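Local atomic coordinates of UPF0147 protein Ta0600 (Thermoplasma acidophilum DSM 1728, PDB entry 2QSB), a protein that is of unknown function and folds as a compact four-helix bundle representing the uncharacterised UPF0147 family. Residues 13-18 with 82-87; 63-68 with 77-82. One frame throughout, in Å; residues are numbered along the deposited sequence.

Contact 1: residues 13-18 with 82-87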
loop_
_atom_site.group_PDB
_atom_site.type_symbol
_atom_site.label_atom_id
_atom_site.label_comp_id
_atom_site.label_asym_id
_atom_site.label_seq_id
_atom_site.Cartn_x
_atom_site.Cartn_y
_atom_site.Cartn_z
ATOM N N ASN A 13 4.157 2.271 10.200
ATOM C CA ASN A 13 4.954 3.420 9.804
ATOM C C ASN A 13 5.635 3.207 8.462
ATOM O O ASN A 13 5.685 4.105 7.619
ATOM C CB ASN A 13 6.050 3.709 10.831
ATOM C CG ASN A 13 5.519 4.181 12.146
ATOM O OD1 ASN A 13 4.378 4.651 12.248
ATOM N ND2 ASN A 13 6.347 4.070 13.184
ATOM N N GLU A 14 6.211 2.017 8.272
ATOM C CA GLU A 14 6.884 1.702 7.020
ATOM C C GLU A 14 5.895 1.671 5.859
ATOM O O GLU A 14 6.198 2.202 4.784
ATOM C CB GLU A 14 7.593 0.336 7.171
ATOM C CG GLU A 14 8.773 0.371 8.135
ATOM C CD GLU A 14 9.205 -0.984 8.674
ATOM O OE1 GLU A 14 8.615 -2.054 8.392
ATOM O OE2 GLU A 14 10.181 -0.964 9.440
ATOM N N VAL A 15 4.711 1.094 6.072
ATOM C CA VAL A 15 3.700 1.067 5.015
ATOM C C VAL A 15 3.316 2.489 4.608
ATOM O O VAL A 15 3.198 2.776 3.418
ATOM C CB VAL A 15 2.476 0.233 5.463
ATOM C CG1 VAL A 15 1.278 0.475 4.558
ATOM C CG2 VAL A 15 2.847 -1.251 5.518
HETATM N N MSE A 16 3.108 3.375 5.587
HETATM C CA MSE A 16 2.718 4.752 5.241
HETATM C C MSE A 16 3.801 5.456 4.455
HETATM O O MSE A 16 3.509 6.133 3.468
HETATM C CB MSE A 16 2.368 5.511 6.516
HETATM C CG MSE A 16 1.041 5.095 7.156
HETATM SE SE MSE A 16 -0.553 5.462 6.054
HETATM C CE MSE A 16 -0.360 7.346 5.991
ATOM N N TYR A 17 5.052 5.287 4.873
ATOM C CA TYR A 17 6.165 5.914 4.171
ATOM C C TYR A 17 6.282 5.350 2.748
ATOM O O TYR A 17 6.408 6.105 1.774
ATOM C CB TYR A 17 7.468 5.639 4.939
ATOM C CG TYR A 17 8.688 5.981 4.134
ATOM C CD1 TYR A 17 9.032 7.303 3.858
ATOM C CD2 TYR A 17 9.460 4.972 3.588
ATOM C CE1 TYR A 17 10.152 7.601 3.082
ATOM C CE2 TYR A 17 10.566 5.262 2.826
ATOM C CZ TYR A 17 10.903 6.565 2.579
ATOM O OH TYR A 17 12.005 6.833 1.789
ATOM N N LEU A 18 6.203 4.022 2.613
ATOM C CA LEU A 18 6.357 3.418 1.299
ATOM C C LEU A 18 5.194 3.778 0.376
ATOM O O LEU A 18 5.407 3.978 -0.829
ATOM C CB LEU A 18 6.496 1.897 1.419
ATOM C CG LEU A 18 7.788 1.404 2.093
ATOM C CD1 LEU A 18 7.692 -0.094 2.338
ATOM C CD2 LEU A 18 9.035 1.735 1.261
ATOM N N ILE A 82 2.461 -4.848 0.368
ATOM C CA ILE A 82 1.530 -5.940 0.637
ATOM C C ILE A 82 2.091 -6.843 1.739
ATOM O O ILE A 82 1.353 -7.239 2.649
ATOM C CB ILE A 82 1.284 -6.745 -0.632
ATOM C CG1 ILE A 82 0.402 -5.947 -1.602
ATOM C CG2 ILE A 82 0.697 -8.136 -0.330
ATOM C CD1 ILE A 82 0.349 -6.501 -3.025
ATOM N N SER A 83 3.386 -7.147 1.669
ATOM C CA SER A 83 4.014 -8.071 2.604
ATOM C C SER A 83 4.025 -7.563 4.045
ATOM O O SER A 83 3.905 -8.343 4.998
ATOM C CB SER A 83 5.425 -8.375 2.135
ATOM O OG SER A 83 5.383 -9.061 0.894
ATOM N N LYS A 84 4.154 -6.252 4.206
ATOM C CA LYS A 84 4.106 -5.635 5.523
ATOM C C LYS A 84 2.673 -5.569 6.034
ATOM O O LYS A 84 2.423 -5.810 7.221
ATOM C CB LYS A 84 4.752 -4.244 5.469
ATOM C CG LYS A 84 6.258 -4.317 5.227
ATOM C CD LYS A 84 6.876 -2.940 5.205
ATOM C CE LYS A 84 8.360 -2.929 4.948
ATOM N NZ LYS A 84 9.153 -3.514 6.079
ATOM N N LEU A 85 1.718 -5.252 5.152
ATOM C CA LEU A 85 0.314 -5.278 5.565
ATOM C C LEU A 85 -0.156 -6.666 5.991
ATOM O O LEU A 85 -0.945 -6.791 6.929
ATOM C CB LEU A 85 -0.587 -4.750 4.454
ATOM C CG LEU A 85 -0.497 -3.250 4.247
ATOM C CD1 LEU A 85 -1.143 -2.904 2.911
ATOM C CD2 LEU A 85 -1.177 -2.542 5.441
ATOM N N GLU A 86 0.332 -7.717 5.330
ATOM C CA GLU A 86 -0.059 -9.092 5.686
ATOM C C GLU A 86 0.600 -9.550 6.979
ATOM O O GLU A 86 0.097 -10.439 7.677
ATOM C CB GLU A 86 0.244 -10.056 4.529
ATOM C CG GLU A 86 -0.663 -9.769 3.321
ATOM C CD GLU A 86 -0.769 -10.900 2.323
ATOM O OE1 GLU A 86 0.265 -11.485 1.937
ATOM O OE2 GLU A 86 -1.909 -11.149 1.882
ATOM N N ALA A 87 1.729 -8.947 7.310
ATOM C CA ALA A 87 2.372 -9.199 8.597
ATOM C C ALA A 87 1.667 -8.429 9.728
ATOM O O ALA A 87 1.625 -8.926 10.839
ATOM C CB ALA A 87 3.865 -8.860 8.549
#
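Two antiparallel helices of a four-helix bundle, the first (6-23) and the last (72-88), pack here through residues 13-18 and 82-87. The short axes approach to 9.6 Å and run at 154° between their N-to-C directions, close to antiparallel. Lys84 carries most of the contact, touching helix 6-23 with CB, CD, CE and NZ. Lys84 CB lies 3.5 Å from Val15 CG2, the two side chains running antiparallel alongside one another; beyond it the chain runs extended, and CD passes Glu14 CB at 3.9 Å. Lys84 CE then meets Leu18 CD1, also at 3.9 Å. A final bend (chi4 -68°) puts Lys84 NZ 2.8 Å from Glu14 OE1, in a hydrogen bond that is also a salt bridge. The ammonium group reaches OE1 from above the carboxylate plane, 57° out of it, so charge attraction probably contributes much of the pairing. The backbone donors beneath are satisfied within the helix: Leu18 N bonds to Glu14 O, and Glu86 N to Ile82 O. An alanine in place of Lys84 would remove the ammonium partner of Glu14 and the methylenes lying on Leu18, and would probably loosen this flank of the helix pair. On the inner side, where Val15 also touches Leu43 and Leu85 touches Val57, Val15 CG1 rests 4.0 Å from Leu85 CD2.

Contact 2: residues 63-68 with 77-82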
loop_
_atom_site.group_PDB
_atom_site.type_symbol
_atom_site.label_atom_id
_atom_site.label_comp_id
_atom_site.label_asym_id
_atom_site.label_seq_id
_atom_site.Cartn_x
_atom_site.Cartn_y
_atom_site.Cartn_z
ATOM N N GLU A 63 -4.676 -5.840 -6.874
ATOM C CA GLU A 63 -5.117 -5.516 -8.249
ATOM C C GLU A 63 -4.026 -4.839 -9.033
ATOM O O GLU A 63 -3.790 -5.180 -10.196
ATOM C CB GLU A 63 -6.286 -4.555 -8.237
ATOM C CG GLU A 63 -7.510 -5.137 -7.730
ATOM C CD GLU A 63 -8.682 -4.144 -7.774
ATOM O OE1 GLU A 63 -8.753 -3.185 -6.940
ATOM O OE2 GLU A 63 -9.544 -4.339 -8.641
HETATM N N MSE A 64 -3.388 -3.857 -8.418
HETATM C CA MSE A 64 -2.307 -3.163 -9.085
HETATM C C MSE A 64 -1.140 -4.097 -9.383
HETATM O O MSE A 64 -0.589 -4.059 -10.490
HETATM C CB MSE A 64 -1.845 -1.959 -8.261
HETATM C CG MSE A 64 -2.801 -0.760 -8.249
HETATM SE SE MSE A 64 -3.194 -0.054 -10.048
HETATM C CE MSE A 64 -1.439 -0.372 -10.898
ATOM N N ALA A 65 -0.776 -4.966 -8.437
ATOM C CA ALA A 65 0.373 -5.851 -8.654
ATOM C C ALA A 65 0.143 -6.751 -9.869
ATOM O O ALA A 65 1.116 -7.175 -10.487
ATOM C CB ALA A 65 0.678 -6.659 -7.401
ATOM N N ASN A 66 -1.126 -7.017 -10.184
ATOM C CA ASN A 66 -1.517 -7.856 -11.320
ATOM C C ASN A 66 -1.807 -7.117 -12.612
ATOM O O ASN A 66 -2.157 -7.736 -13.622
ATOM C CB ASN A 66 -2.693 -8.738 -10.916
ATOM C CG ASN A 66 -2.244 -9.864 -10.014
ATOM O OD1 ASN A 66 -1.530 -10.766 -10.451
ATOM N ND2 ASN A 66 -2.579 -9.790 -8.746
ATOM N N ASP A 67 -1.622 -5.802 -12.606
ATOM C CA ASP A 67 -1.864 -4.992 -13.801
ATOM C C ASP A 67 -0.616 -5.119 -14.688
ATOM O O ASP A 67 0.484 -4.782 -14.274
ATOM C CB ASP A 67 -2.127 -3.539 -13.379
ATOM C CG ASP A 67 -2.341 -2.605 -14.555
ATOM O OD1 ASP A 67 -1.823 -2.890 -15.654
ATOM O OD2 ASP A 67 -3.066 -1.605 -14.388
ATOM N N PRO A 68 -0.763 -5.667 -15.907
ATOM C CA PRO A 68 0.446 -5.884 -16.728
ATOM C C PRO A 68 1.203 -4.621 -17.175
ATOM O O PRO A 68 2.362 -4.719 -17.619
ATOM C CB PRO A 68 -0.086 -6.669 -17.935
ATOM C CG PRO A 68 -1.506 -6.266 -18.013
ATOM C CD PRO A 68 -1.968 -6.185 -16.572
ATOM N N ASP A 77 7.727 -2.929 -5.497
ATOM C CA ASP A 77 7.340 -1.956 -4.475
ATOM C C ASP A 77 5.965 -2.286 -3.899
ATOM O O ASP A 77 5.756 -2.172 -2.684
ATOM C CB ASP A 77 7.399 -0.532 -5.052
ATOM C CG ASP A 77 8.829 -0.041 -5.261
ATOM O OD1 ASP A 77 9.794 -0.647 -4.768
ATOM O OD2 ASP A 77 8.943 0.981 -5.940
ATOM N N LEU A 78 5.041 -2.700 -4.773
ATOM C CA LEU A 78 3.721 -3.113 -4.337
ATOM C C LEU A 78 3.807 -4.356 -3.453
ATOM O O LEU A 78 3.194 -4.397 -2.388
ATOM C CB LEU A 78 2.813 -3.348 -5.536
ATOM C CG LEU A 78 2.344 -2.078 -6.278
ATOM C CD1 LEU A 78 1.843 -2.442 -7.648
ATOM C CD2 LEU A 78 1.229 -1.398 -5.485
ATOM N N TYR A 79 4.574 -5.368 -3.858
ATOM C CA TYR A 79 4.705 -6.565 -3.040
ATOM C C TYR A 79 5.339 -6.294 -1.683
ATOM O O TYR A 79 4.977 -6.928 -0.696
ATOM C CB TYR A 79 5.483 -7.651 -3.769
ATOM C CG TYR A 79 4.742 -8.288 -4.905
ATOM C CD1 TYR A 79 3.427 -8.731 -4.756
ATOM C CD2 TYR A 79 5.387 -8.497 -6.119
ATOM C CE1 TYR A 79 2.739 -9.327 -5.828
ATOM C CE2 TYR A 79 4.729 -9.115 -7.178
ATOM C CZ TYR A 79 3.416 -9.520 -7.020
ATOM O OH TYR A 79 2.755 -10.119 -8.080
ATOM N N THR A 80 6.279 -5.350 -1.616
ATOM C CA THR A 80 6.884 -4.990 -0.331
ATOM C C THR A 80 5.819 -4.449 0.631
ATOM O O THR A 80 5.745 -4.863 1.805
ATOM C CB THR A 80 7.980 -3.937 -0.572
ATOM O OG1 THR A 80 8.963 -4.513 -1.431
ATOM C CG2 THR A 80 8.635 -3.468 0.718
ATOM N N ILE A 81 4.963 -3.541 0.131
ATOM C CA ILE A 81 3.908 -2.973 0.965
ATOM C C ILE A 81 2.884 -4.048 1.350
ATOM O O ILE A 81 2.491 -4.143 2.532
ATOM C CB ILE A 81 3.253 -1.791 0.245
ATOM C CG1 ILE A 81 4.252 -0.659 0.046
ATOM C CG2 ILE A 81 2.055 -1.304 1.039
ATOM C CD1 ILE A 81 3.850 0.337 -1.041
ATOM N N ILE A 82 2.461 -4.848 0.368
ATOM C CA ILE A 82 1.530 -5.940 0.637
ATOM C C ILE A 82 2.091 -6.843 1.739
ATOM O O ILE A 82 1.353 -7.239 2.649
ATOM C CB ILE A 82 1.284 -6.745 -0.632
ATOM C CG1 ILE A 82 0.402 -5.947 -1.602
ATOM C CG2 ILE A 82 0.697 -8.136 -0.330
ATOM C CD1 ILE A 82 0.349 -6.501 -3.025
HETATM O O HOH W 1 0.323 -10.581 -8.346
#
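Ala65, the last residue of helix 50-65, sets its methyl group against helix 72-88, and its CA lies nearest to that of Leu78, at 6.1 Å. Tyr79 extends across to the end of helix 50-65. From CB, the side chain leaves with CG beside the backbone N and anti to the carbonyl carbon (chi1 -71°), which brings the ring alongside Ala65. One ortho carbon of the phenol, Tyr79 CE1, comes 3.7 Å from Ala65 CB, and CZ follows at 4.0 Å; the methyl approaches the ring obliquely. At the tip, Tyr79 OH is 2.5 Å from a water that lies at the ring edge, in the ring plane. The same water donates a weak hydrogen bond to Asn66 OD1, at 2.8 Å, so the exposed tyrosine and asparagine are bridged just past the helix end. Deeper in, Leu78 points its CD1 at Met64 CB, 3.8 Å away, and at Ala65 N. The selenomethionine chain bends at chi2 and chi3 and touches Val32 and Val35 of helix 30-43. Asp67 N bonds back to Met64 O as the chain leaves the helix, while Asp67 OD2 is held by Asn31 ND2. Two successive helices joined by a short connection and packed on apolar side chains form a helical hairpin, here the C-terminal one of the four-helix bundle.

In the fold
Helix 72-88 is common to both contacts, and Ile82 belongs to a segment of each. Their centres are 12 Å apart, and both segments of contact 2 come between Leu18 and Ala87 in sequence, so the longer closure encloses the shorter. Contact 1 joins the first and last helices, with 63 residues between its segments, whereas contact 2 joins segments only 9 positions apart, on consecutive helices. The two meet directly: Leu18 CB packs on Ile81 CG1 at 3.7 Å, and Val15 CG1 lies 4.0 Å from Ile81 CG2. Helix 72-88 is thus gripped by helix 6-23 and by helix 50-65. With the function unknown, both contacts are best read as parts of the bundle.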